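Local coordinates for NAP1-binding protein 2 (Saccharomyces cerevisiae, PDB 1YN8) that acts as an adaptor, here represented by its SH3 domain, that links the phosphatase PTC1 to the kinase PBS2 and restrains the high-osmolarity glycerol pathway, at residues A[8-13]-A[49-54]; A[2-7]-A[24-29]. One frame throughout, in Å; residues are numbered along the deposited sequence.

Contact 1 (A[8-13]-A[49-54])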
loop_
_atom_site.group_PDB
_atom_site.type_symbol
_atom_site.label_atom_id
_atom_site.label_comp_id
_atom_site.label_asym_id
_atom_site.label_seq_id
_atom_site.Cartn_x
_atom_site.Cartn_y
_atom_site.Cartn_z
ATOM N N TYR A 8 -7.014 -0.197 6.728
ATOM C CA TYR A 8 -6.690 -0.900 7.982
ATOM C C TYR A 8 -5.180 -0.900 8.269
ATOM O O TYR A 8 -4.387 -0.804 7.340
ATOM C CB TYR A 8 -7.159 -2.359 7.906
ATOM C CG TYR A 8 -8.488 -2.611 7.206
ATOM C CD1 TYR A 8 -9.681 -2.098 7.703
ATOM C CD2 TYR A 8 -8.534 -3.376 6.032
ATOM C CE1 TYR A 8 -10.898 -2.354 7.045
ATOM C CE2 TYR A 8 -9.725 -3.617 5.364
ATOM C CZ TYR A 8 -10.909 -3.114 5.884
ATOM O OH TYR A 8 -12.102 -3.352 5.218
ATOM N N ASP A 9 -4.817 -1.076 9.556
ATOM C CA ASP A 9 -3.434 -1.405 9.942
ATOM C C ASP A 9 -2.981 -2.661 9.186
ATOM O O ASP A 9 -3.775 -3.598 8.973
ATOM C CB ASP A 9 -3.338 -1.668 11.461
ATOM C CG ASP A 9 -3.477 -0.436 12.310
ATOM O OD1 ASP A 9 -3.497 0.689 11.770
ATOM O OD2 ASP A 9 -3.573 -0.617 13.567
ATOM N N PHE A 10 -1.719 -2.695 8.768
ATOM C CA PHE A 10 -1.150 -3.901 8.144
ATOM C C PHE A 10 0.261 -4.186 8.694
ATOM O O PHE A 10 1.175 -3.380 8.512
ATOM C CB PHE A 10 -1.118 -3.757 6.620
ATOM C CG PHE A 10 -0.402 -4.873 5.923
ATOM C CD1 PHE A 10 -0.872 -6.177 6.019
ATOM C CD2 PHE A 10 0.768 -4.628 5.202
ATOM C CE1 PHE A 10 -0.203 -7.218 5.378
ATOM C CE2 PHE A 10 1.443 -5.655 4.562
ATOM C CZ PHE A 10 0.961 -6.956 4.658
ATOM N N GLU A 11 0.374 -5.340 9.356
ATOM C CA GLU A 11 1.578 -5.887 9.988
ATOM C C GLU A 11 2.284 -6.870 9.019
ATOM O O GLU A 11 1.765 -7.961 8.747
ATOM C CB GLU A 11 1.144 -6.648 11.238
ATOM C CG GLU A 11 2.263 -7.283 12.060
ATOM C CD GLU A 11 2.896 -6.305 13.013
ATOM O OE1 GLU A 11 2.144 -5.588 13.703
ATOM O OE2 GLU A 11 4.144 -6.265 13.076
ATOM N N PRO A 12 3.445 -6.478 8.482
ATOM C CA PRO A 12 4.129 -7.197 7.389
ATOM C C PRO A 12 4.579 -8.668 7.593
ATOM O O PRO A 12 4.211 -9.527 6.792
ATOM C CB PRO A 12 5.349 -6.300 7.105
ATOM C CG PRO A 12 4.960 -4.978 7.607
ATOM C CD PRO A 12 4.165 -5.240 8.824
ATOM N N GLU A 13 5.381 -8.980 8.599
ATOM C CA GLU A 13 5.932 -10.355 8.724
ATOM C C GLU A 13 6.941 -10.775 7.634
ATOM O O GLU A 13 7.380 -11.931 7.624
ATOM C CB GLU A 13 4.828 -11.434 8.708
ATOM C CG GLU A 13 3.498 -11.104 9.360
ATOM C CD GLU A 13 2.705 -12.361 9.659
ATOM O OE1 GLU A 13 1.627 -12.552 9.054
ATOM O OE2 GLU A 13 3.189 -13.170 10.483
ATOM N N LEU A 49 5.060 -4.302 -0.887
ATOM C CA LEU A 49 3.769 -4.955 -1.153
ATOM C C LEU A 49 2.768 -4.802 -0.012
ATOM O O LEU A 49 3.113 -4.955 1.182
ATOM C CB LEU A 49 3.959 -6.444 -1.472
ATOM C CG LEU A 49 4.395 -6.764 -2.906
ATOM C CD1 LEU A 49 5.847 -6.391 -3.140
ATOM C CD2 LEU A 49 4.172 -8.214 -3.223
ATOM N N VAL A 50 1.521 -4.531 -0.402
ATOM C CA VAL A 50 0.380 -4.432 0.531
ATOM C C VAL A 50 -0.817 -5.261 -0.008
ATOM O O VAL A 50 -0.934 -5.466 -1.230
ATOM C CB VAL A 50 -0.058 -2.968 0.737
ATOM C CG1 VAL A 50 1.160 -2.117 1.213
ATOM C CG2 VAL A 50 -0.699 -2.376 -0.553
ATOM N N PRO A 51 -1.718 -5.697 0.885
ATOM C CA PRO A 51 -2.895 -6.418 0.396
ATOM C C PRO A 51 -3.827 -5.525 -0.477
ATOM O O PRO A 51 -4.114 -4.392 -0.101
ATOM C CB PRO A 51 -3.620 -6.836 1.691
ATOM C CG PRO A 51 -2.586 -6.720 2.798
ATOM C CD PRO A 51 -1.727 -5.578 2.353
ATOM N N GLU A 52 -4.327 -6.085 -1.588
ATOM C CA GLU A 52 -5.240 -5.376 -2.494
ATOM C C GLU A 52 -6.506 -4.845 -1.788
ATOM O O GLU A 52 -7.006 -3.733 -2.098
ATOM C CB GLU A 52 -5.627 -6.292 -3.645
ATOM C CG GLU A 52 -6.306 -5.589 -4.809
ATOM C CD GLU A 52 -6.621 -6.540 -5.953
ATOM O OE1 GLU A 52 -6.587 -7.768 -5.745
ATOM O OE2 GLU A 52 -6.931 -6.046 -7.053
ATOM N N GLU A 53 -7.034 -5.638 -0.851
ATOM C CA GLU A 53 -8.262 -5.248 -0.125
ATOM C C GLU A 53 -8.063 -4.233 1.047
ATOM O O GLU A 53 -9.050 -3.862 1.712
ATOM C CB GLU A 53 -8.990 -6.505 0.391
ATOM C CG GLU A 53 -9.528 -7.473 -0.733
ATOM C CD GLU A 53 -10.339 -6.757 -1.827
ATOM O OE1 GLU A 53 -11.341 -6.084 -1.483
ATOM O OE2 GLU A 53 -9.966 -6.864 -3.031
ATOM N N PHE A 54 -6.816 -3.820 1.328
ATOM C CA PHE A 54 -6.493 -2.922 2.452
ATOM C C PHE A 54 -6.341 -1.447 2.008
ATOM O O PHE A 54 -6.003 -0.593 2.834
ATOM C CB PHE A 54 -5.196 -3.364 3.161
ATOM C CG PHE A 54 -5.385 -4.438 4.242
ATOM C CD1 PHE A 54 -6.041 -5.637 3.955
ATOM C CD2 PHE A 54 -4.864 -4.266 5.528
ATOM C CE1 PHE A 54 -6.189 -6.629 4.916
ATOM C CE2 PHE A 54 -5.026 -5.263 6.509
ATOM C CZ PHE A 54 -5.680 -6.440 6.187
HETATM O O HOH W 1 -11.645 -4.182 2.166
#
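Two aromatic edges, those of Tyr8 and Phe10, point at the ring of Phe54, and no direct hydrogen bond joins the segments. Tyr8 makes the squarer approach. Its CD2 sits over the centre of the Phe54 ring, and the T-shaped pair has its planes at 86°. Pro51 CG lies over the opposite face of Phe54, offset toward the rim. The Asp9 carbonyl reaches the edge of the same ring in its plane, with O 3.2 Å from Phe54 CE2. Phe10 makes a second edge-to-face pair with Phe54, less square at 73°, and its CB lies 3.9 Å from Phe54 CD2.

Phe10 also offers a face to Pro51. CG of Phe10 is anti to the backbone N (chi1 173°), and the side chain meets the proline tip to tip. Pro51 CD stands 3.6 Å from the centroid of the Phe10 ring, almost on its normal, in a CH-pi contact. Pro51 CG comes within 3.5 Å of Phe10 CE1. Tyr8 and Phe10 belong to the ALYDF form of the SH3 ALYDY motif, at the start of the RT loop. Their arrangement with Pro51 and Phe54 is consistent with the aromatic and proline surface on which SH3 domains take proline-rich ligands. An alanine in place of Phe10 would probably cost Pro51 CD the ring face it lies over and Phe54 one of its two edge-on neighbours, leaving a gap between them.

A water bridges the outer end, 3.2 Å from Tyr8 OH and donating to Glu53 O at 2.7 Å. Asp9 turns its carboxylate elsewhere, and OD1 accepts from the backbone N of Glu22.

Contact 2 (A[2-7]-A[24-29]); sequences QRAVAL and DIVFIS
Strands 2-6 and 25-29 pair antiparallel with a strong twist, their axes 4.7 Å apart at closest and their directions 134° apart. Gln2 with Ile28 and Ala4 with Val26 are the hydrogen-bonded pairs, each closed by two backbone bonds. Arg3 with Phe27 and Val5 with Ile25 are the non-hydrogen-bonded pairs. A fifth bond lies at the end of strand 2-6, where Ala6 N donates to Asp24 O at 2.9 Å, in the plane of the carbonyl. The same oxygen also takes a CA-H...O contact from Val5 CA at 3.3 Å.

Val5 adds a methyl there. Its CG2, anti to the backbone N, rests 3.4 Å from Asp24 O. On the face with Gln2, Ala4, Val26 and Ile28, the small Ala4 lets two larger side chains close in. Ala4 CB lies 4.1 Å from Val26 CG2 and equally far from Ile28 CG1. Val26 CG2 stands between its own backbone N and carbonyl carbon, and also comes 3.7 Å from Ala4 O. Ala4, Val26 and Ile28 are all buried, so this part of the face belongs to the hydrophobic core of the SH3 barrel, while Gln2 at its end is exposed. The other face carries Arg3, Val5, Ile25 and Phe27. There Arg3 and Phe27 run alongside each other in the same direction, and the aliphatic part of Arg3 does the touching: CG is 3.9 Å from Phe27 CE1. Just before strand 25-33, Asp24 CB meets Ala6 CB, while Asp24 OD2 accepts from the backbone N of Ala21.

Leu20, in the loop that leads into strand 25-33, touches Ala6 and Val26. Strand 55-57 pairs with strand 2-6 on its other side and sets Tyr57 against Ala4 and Ile28. Strand 36-40 continues the sheet beyond strand 25-33, where Ile28 packs on Leu37 and Ala39.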
loop_
_atom_site.group_PDB
_atom_site.type_symbol
_atom_site.label_atom_id
_atom_site.label_comp_id
_atom_site.label_asym_id
_atom_site.label_seq_id
_atom_site.Cartn_x
_atom_site.Cartn_y
_atom_site.Cartn_z
ATOM N N GLN A 2 -0.896 6.018 -8.623
ATOM C CA GLN A 2 -2.297 6.382 -8.471
ATOM C C GLN A 2 -2.653 6.638 -7.021
ATOM O O GLN A 2 -2.425 5.788 -6.197
ATOM C CB GLN A 2 -3.192 5.238 -9.000
ATOM C CG GLN A 2 -4.693 5.606 -9.068
ATOM C CD GLN A 2 -5.589 4.518 -9.729
ATOM O OE1 GLN A 2 -5.114 3.533 -10.323
ATOM N NE2 GLN A 2 -6.912 4.722 -9.610
ATOM N N ARG A 3 -3.303 7.766 -6.730
ATOM C CA ARG A 3 -3.595 8.161 -5.343
ATOM C C ARG A 3 -4.558 7.214 -4.599
ATOM O O ARG A 3 -5.648 6.920 -5.102
ATOM C CB ARG A 3 -4.210 9.584 -5.302
ATOM C CG ARG A 3 -3.380 10.728 -5.917
ATOM C CD ARG A 3 -4.245 12.015 -5.978
ATOM N NE ARG A 3 -3.639 13.167 -6.662
ATOM C CZ ARG A 3 -2.889 14.101 -6.074
ATOM N NH1 ARG A 3 -2.598 14.013 -4.772
ATOM N NH2 ARG A 3 -2.444 15.144 -6.774
ATOM N N ALA A 4 -4.191 6.814 -3.376
ATOM C CA ALA A 4 -5.032 5.942 -2.525
ATOM C C ALA A 4 -4.805 6.183 -1.002
ATOM O O ALA A 4 -3.914 6.945 -0.591
ATOM C CB ALA A 4 -4.769 4.500 -2.863
ATOM N N VAL A 5 -5.627 5.533 -0.187
ATOM C CA VAL A 5 -5.511 5.590 1.307
ATOM C C VAL A 5 -5.664 4.179 1.900
ATOM O O VAL A 5 -6.414 3.318 1.360
ATOM C CB VAL A 5 -6.545 6.539 1.903
ATOM C CG1 VAL A 5 -7.936 6.062 1.582
ATOM C CG2 VAL A 5 -6.338 6.737 3.431
ATOM N N ALA A 6 -4.950 3.952 2.999
ATOM C CA ALA A 6 -5.050 2.701 3.764
ATOM C C ALA A 6 -6.309 2.635 4.625
ATOM O O ALA A 6 -6.568 3.516 5.444
ATOM C CB ALA A 6 -3.802 2.502 4.637
ATOM N N LEU A 7 -7.047 1.537 4.462
ATOM C CA LEU A 7 -8.284 1.253 5.217
ATOM C C LEU A 7 -8.025 0.677 6.616
ATOM O O LEU A 7 -8.770 0.976 7.558
ATOM C CB LEU A 7 -9.153 0.260 4.429
ATOM C CG LEU A 7 -9.750 0.706 3.088
ATOM C CD1 LEU A 7 -10.496 -0.471 2.422
ATOM C CD2 LEU A 7 -10.685 1.903 3.227
ATOM N N ASP A 24 -3.177 6.108 6.412
ATOM C CA ASP A 24 -1.956 6.446 5.645
ATOM C C ASP A 24 -2.250 6.824 4.165
ATOM O O ASP A 24 -3.020 6.129 3.471
ATOM C CB ASP A 24 -0.945 5.274 5.627
ATOM C CG ASP A 24 -0.091 5.133 6.895
ATOM O OD1 ASP A 24 -0.080 5.993 7.796
ATOM O OD2 ASP A 24 0.635 4.125 6.957
ATOM N N ILE A 25 -1.630 7.912 3.710
ATOM C CA ILE A 25 -1.632 8.319 2.298
ATOM C C ILE A 25 -0.578 7.531 1.532
ATOM O O ILE A 25 0.608 7.542 1.893
ATOM C CB ILE A 25 -1.334 9.852 2.173
ATOM C CG1 ILE A 25 -2.412 10.656 2.899
ATOM C CG2 ILE A 25 -1.208 10.304 0.707
ATOM C CD1 ILE A 25 -3.790 10.473 2.352
ATOM N N VAL A 26 -1.015 6.854 0.464
ATOM C CA VAL A 26 -0.117 6.039 -0.380
ATOM C C VAL A 26 -0.372 6.217 -1.896
ATOM O O VAL A 26 -1.366 6.796 -2.301
ATOM C CB VAL A 26 -0.230 4.550 0.005
ATOM C CG1 VAL A 26 0.114 4.341 1.464
ATOM C CG2 VAL A 26 -1.641 4.027 -0.273
ATOM N N PHE A 27 0.546 5.707 -2.720
ATOM C CA PHE A 27 0.456 5.792 -4.191
ATOM C C PHE A 27 0.717 4.403 -4.740
ATOM O O PHE A 27 1.761 3.808 -4.422
ATOM C CB PHE A 27 1.479 6.798 -4.736
ATOM C CG PHE A 27 1.259 8.226 -4.207
ATOM C CD1 PHE A 27 0.479 9.147 -4.941
ATOM C CD2 PHE A 27 1.734 8.609 -2.938
ATOM C CE1 PHE A 27 0.200 10.421 -4.430
ATOM C CE2 PHE A 27 1.521 9.904 -2.472
ATOM C CZ PHE A 27 0.738 10.800 -3.218
ATOM N N ILE A 28 -0.215 3.894 -5.551
ATOM C CA ILE A 28 -0.115 2.538 -6.076
ATOM C C ILE A 28 0.627 2.582 -7.403
ATOM O O ILE A 28 0.168 3.232 -8.367
ATOM C CB ILE A 28 -1.504 1.859 -6.247
ATOM C CG1 ILE A 28 -2.358 1.911 -4.953
ATOM C CG2 ILE A 28 -1.334 0.437 -6.756
ATOM C CD1 ILE A 28 -1.746 1.305 -3.707
ATOM N N SER A 29 1.772 1.880 -7.478
ATOM C CA SER A 29 2.555 1.829 -8.716
ATOM C C SER A 29 1.990 0.879 -9.783
ATOM O O SER A 29 1.958 1.219 -10.979
ATOM C CB SER A 29 3.975 1.418 -8.368
ATOM O OG SER A 29 4.515 2.289 -7.395
#

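The two contacts have centres about 12 Å apart, on opposite sides of the chain's centre, and both reach the same antiparallel sheet. Their segments alternate along the chain: 2-7, 8-13, 24-29, then 49-54. Segment 2-7 runs directly into 8-13, so the strand paired in contact 2 leads into the loop of contact 1. They also touch in space, where Leu7 N and Phe54 O, 2.9 Å apart, probably form a hydrogen bond. Contact 2 lies within the sheet, with one face largely in the core, while contact 1 lies at the surface. The probable ligand surface is therefore built partly from the barrel's own strand 47-51 and partly from the loop that strand 2-6 leads into.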